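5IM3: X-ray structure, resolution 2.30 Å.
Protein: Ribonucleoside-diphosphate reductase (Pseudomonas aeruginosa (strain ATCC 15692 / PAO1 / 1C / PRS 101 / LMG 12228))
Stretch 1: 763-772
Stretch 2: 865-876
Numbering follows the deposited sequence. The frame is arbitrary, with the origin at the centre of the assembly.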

# COMPACT_ATOMS: atom_id res chain seq x y z
N ASN A 763 38.00 8.03 -44.05
CA ASN A 763 37.33 8.34 -42.80
C ASN A 763 37.54 7.22 -41.79
O ASN A 763 37.38 6.04 -42.13
CB ASN A 763 35.83 8.55 -43.05
CG ASN A 763 35.55 9.52 -44.17
OD1 ASN A 763 35.28 9.12 -45.31
ND2 ASN A 763 35.62 10.81 -43.87
N SER A 764 37.89 7.59 -40.56
CA SER A 764 38.14 6.60 -39.52
C SER A 764 36.86 5.89 -39.10
O SER A 764 36.90 4.70 -38.76
CB SER A 764 38.79 7.26 -38.30
OG SER A 764 37.95 8.28 -37.77
N ASN A 765 35.74 6.59 -39.10
CA ASN A 765 34.43 6.02 -38.82
C ASN A 765 33.46 6.53 -39.87
O ASN A 765 33.58 7.67 -40.34
CB ASN A 765 33.94 6.39 -37.40
CG ASN A 765 34.71 5.66 -36.31
OD1 ASN A 765 34.27 4.63 -35.80
ND2 ASN A 765 35.86 6.21 -35.93
N ILE A 766 32.50 5.69 -40.25
CA ILE A 766 31.60 5.96 -41.37
C ILE A 766 30.16 6.09 -40.90
O ILE A 766 29.45 7.02 -41.30
CB ILE A 766 31.71 4.88 -42.46
CG1 ILE A 766 33.17 4.51 -42.76
CG2 ILE A 766 31.03 5.38 -43.73
CD1 ILE A 766 33.93 5.56 -43.50
N MET A 767 29.69 5.15 -40.08
CA MET A 767 28.27 4.95 -39.86
C MET A 767 27.89 5.15 -38.39
O MET A 767 28.64 4.75 -37.49
CB MET A 767 27.85 3.56 -40.30
CG MET A 767 28.23 3.25 -41.73
SD MET A 767 28.18 1.48 -42.05
CE MET A 767 26.41 1.21 -42.02
N ALA A 768 26.73 5.75 -38.18
CA ALA A 768 26.13 5.89 -36.86
C ALA A 768 24.67 6.24 -37.06
O ALA A 768 24.35 7.11 -37.88
CB ALA A 768 26.84 6.96 -36.04
N ILE A 769 23.78 5.57 -36.33
CA ILE A 769 22.34 5.80 -36.44
C ILE A 769 21.95 6.69 -35.26
O ILE A 769 21.84 6.24 -34.12
CB ILE A 769 21.55 4.49 -36.45
CG1 ILE A 769 21.97 3.63 -37.65
CG2 ILE A 769 20.05 4.78 -36.52
CD1 ILE A 769 21.31 2.26 -37.67
N ALA A 770 21.72 7.96 -35.56
CA ALA A 770 21.34 8.97 -34.59
C ALA A 770 19.85 9.26 -34.68
O ALA A 770 19.20 8.92 -35.67
CB ALA A 770 22.13 10.26 -34.83
N PRO A 771 19.27 9.89 -33.66
CA PRO A 771 17.88 10.35 -33.79
C PRO A 771 17.75 11.32 -34.95
O PRO A 771 18.71 11.99 -35.33
CB PRO A 771 17.60 11.02 -32.44
CG PRO A 771 18.59 10.41 -31.49
CD PRO A 771 19.81 10.16 -32.32
N THR A 772 16.54 11.38 -35.51
CA THR A 772 16.29 12.15 -36.73
C THR A 772 14.98 12.91 -36.61
O THR A 772 14.22 13.04 -37.58
CB THR A 772 16.24 11.25 -37.96
OG1 THR A 772 15.12 10.36 -37.85
CG2 THR A 772 17.53 10.44 -38.09
N ARG A 865 21.77 -7.00 -35.06
CA ARG A 865 22.25 -7.35 -36.39
C ARG A 865 22.67 -6.13 -37.18
O ARG A 865 23.56 -6.22 -38.03
CB ARG A 865 21.19 -8.14 -37.15
CG ARG A 865 21.14 -9.60 -36.75
CD ARG A 865 19.73 -10.09 -36.76
NE ARG A 865 19.61 -11.47 -36.32
CZ ARG A 865 19.72 -12.53 -37.12
NH1 ARG A 865 19.98 -12.37 -38.41
NH2 ARG A 865 19.58 -13.75 -36.63
N ARG A 866 22.04 -4.97 -36.93
CA ARG A 866 22.52 -3.75 -37.55
C ARG A 866 23.91 -3.39 -37.04
O ARG A 866 24.77 -2.94 -37.81
CB ARG A 866 21.54 -2.60 -37.29
CG ARG A 866 20.28 -2.67 -38.14
CD ARG A 866 19.42 -1.43 -37.96
NE ARG A 866 18.89 -1.34 -36.60
CZ ARG A 866 17.69 -1.77 -36.23
NH1 ARG A 866 16.86 -2.31 -37.12
NH2 ARG A 866 17.31 -1.65 -34.97
N GLN A 867 24.16 -3.63 -35.75
CA GLN A 867 25.44 -3.29 -35.14
C GLN A 867 26.59 -4.12 -35.69
O GLN A 867 27.75 -3.75 -35.48
CB GLN A 867 25.35 -3.46 -33.62
CG GLN A 867 26.54 -2.88 -32.85
CD GLN A 867 26.78 -1.42 -33.17
OE1 GLN A 867 26.04 -0.55 -32.73
NE2 GLN A 867 27.83 -1.15 -33.94
N LYS A 868 26.31 -5.23 -36.37
CA LYS A 868 27.39 -6.03 -36.94
C LYS A 868 28.11 -5.27 -38.05
O LYS A 868 29.29 -5.54 -38.31
CB LYS A 868 26.85 -7.33 -37.51
CG LYS A 868 25.87 -8.05 -36.61
CD LYS A 868 25.49 -9.40 -37.19
CE LYS A 868 24.96 -9.31 -38.61
NZ LYS A 868 24.65 -10.65 -39.18
N TRP A 869 27.42 -4.35 -38.71
CA TRP A 869 27.95 -3.65 -39.86
C TRP A 869 28.33 -2.21 -39.56
O TRP A 869 29.04 -1.59 -40.36
CB TRP A 869 26.93 -3.69 -41.00
CG TRP A 869 26.37 -5.07 -41.22
CD1 TRP A 869 25.12 -5.51 -40.87
CD2 TRP A 869 27.04 -6.19 -41.81
NE1 TRP A 869 24.97 -6.83 -41.22
CE2 TRP A 869 26.14 -7.27 -41.79
CE3 TRP A 869 28.32 -6.38 -42.34
CZ2 TRP A 869 26.47 -8.52 -42.30
CZ3 TRP A 869 28.64 -7.62 -42.85
CH2 TRP A 869 27.72 -8.68 -42.83
N ILE A 870 27.88 -1.66 -38.44
CA ILE A 870 28.13 -0.27 -38.09
C ILE A 870 29.43 -0.20 -37.30
O ILE A 870 29.64 -1.00 -36.37
CB ILE A 870 26.95 0.30 -37.29
CG1 ILE A 870 25.67 0.25 -38.14
CG2 ILE A 870 27.23 1.73 -36.83
CD1 ILE A 870 24.40 0.57 -37.38
N ASP A 871 30.30 0.73 -37.67
CA ASP A 871 31.57 0.88 -36.95
C ASP A 871 31.40 1.67 -35.66
O ASP A 871 32.16 1.45 -34.71
CB ASP A 871 32.64 1.52 -37.83
CG ASP A 871 32.12 2.66 -38.68
OD1 ASP A 871 30.97 3.10 -38.47
OD2 ASP A 871 32.86 3.13 -39.56
N GLN A 872 30.43 2.58 -35.59
CA GLN A 872 30.11 3.29 -34.35
C GLN A 872 28.94 2.57 -33.68
O GLN A 872 29.02 1.35 -33.51
CB GLN A 872 29.88 4.76 -34.66
CG GLN A 872 31.02 5.44 -35.39
CD GLN A 872 31.01 6.95 -35.20
OE1 GLN A 872 31.04 7.45 -34.08
NE2 GLN A 872 30.97 7.68 -36.31
N ALA A 873 27.86 3.25 -33.28
CA ALA A 873 26.76 2.62 -32.56
C ALA A 873 25.45 3.13 -33.14
O ALA A 873 25.39 3.63 -34.27
CB ALA A 873 26.90 2.88 -31.05
N GLN A 874 24.36 2.99 -32.38
CA GLN A 874 23.05 3.45 -32.81
C GLN A 874 22.22 3.81 -31.59
O GLN A 874 22.23 3.10 -30.58
CB GLN A 874 22.33 2.37 -33.64
CG GLN A 874 22.23 1.02 -32.97
CD GLN A 874 21.84 -0.09 -33.93
OE1 GLN A 874 20.80 -0.03 -34.59
NE2 GLN A 874 22.69 -1.11 -34.03
N SER A 875 21.50 4.93 -31.70
CA SER A 875 20.61 5.36 -30.62
C SER A 875 19.40 4.44 -30.55
O SER A 875 18.60 4.38 -31.49
CB SER A 875 20.17 6.81 -30.85
OG SER A 875 21.29 7.67 -30.89
N LEU A 876 19.26 3.72 -29.44
CA LEU A 876 18.28 2.65 -29.32
C LEU A 876 17.37 2.92 -28.13
O LEU A 876 17.73 2.60 -26.99
CB LEU A 876 18.98 1.30 -29.18
CG LEU A 876 18.05 0.09 -29.21
CD1 LEU A 876 17.35 -0.02 -30.55
CD2 LEU A 876 18.83 -1.18 -28.90
O HOH W 1 34.03 3.04 -33.51

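Two segments far apart in sequence run alongside each other in the same direction around Ile769 and Gln874: the CA atoms of Met767, Ala768, Ile769 and Ala770 have as nearest partners those of Ile870, Gln872, Gln874 and Ser875. The pairing amounts to a single beta bridge, Ile769 with Gln874, where the CA atoms come within 4.4 Å. Ile769 spends both of its backbone polar groups on it, as a parallel bridge requires: its N donates to Ala873 O at 3.3 Å, and its O accepts from Ser875 N at 2.8 Å with a nearly straight N-H...O angle of 170°. The same two carbonyls also take CA-H...O contacts, Ala768 CA to Ala873 O at 3.5 Å and Gln874 CA to Ile769 O at 3.3 Å. Before the bridge, the register is held more loosely by a weak hydrogen bond from Gln872 N to Met767 O, 3.4 Å.

At the other end of the contact a side chain, not the backbone, supplies the acceptors. Asp871 points its CB toward stretch 1, and its carboxylate receives two successive amides: Ile766 N reaches OD2 of Asp871 at 2.7 Å, and Met767 N reaches OD1 of Asp871 at 2.9 Å. One charged group thus satisfies two buried N-H groups that have no strand partner across the interface. Met767 O and Asp871 OD1, both acceptors, lie 3.0 Å apart without bonding; Gln872 N makes a weak hydrogen bond to each. Nearby, a water lies 2.8 Å from Asn765 OD1 and 2.7 Å from Asp871 O, placed to bridge the stretches at the main-chain carbonyl of Asp871, away from its carboxylate.

Apolar contacts add to this polar framework. Ile769, with the largest area covered by the other stretch, sends CD1 to Ile870 CD1 at 3.5 Å, and the same methyl lies 4.2 Å from Arg866 CD, so the aliphatic part of the arginine extends the greasy surface. Arg866 is itself held by its NE, which donates to Gln874 OE1 at 3.1 Å; the hydrogen bond ties the residue at the helical start of stretch 2 to the bridge residue. Met767 adds its CB against Ile870 CG2 at 4.0 Å, while its SD comes 3.6 Å from Trp869 O. Ala768 CB meets Gln872 CB at 4.0 Å. Past the bridge, Pro771 CD packs against Ser875 OG at 3.2 Å.

The rule to read is economical: one bridge, with a weak bond before it, marks the register, one carboxylate serves the neighbouring amides, and Ile769, Ile870 and Met767 make apolar contacts.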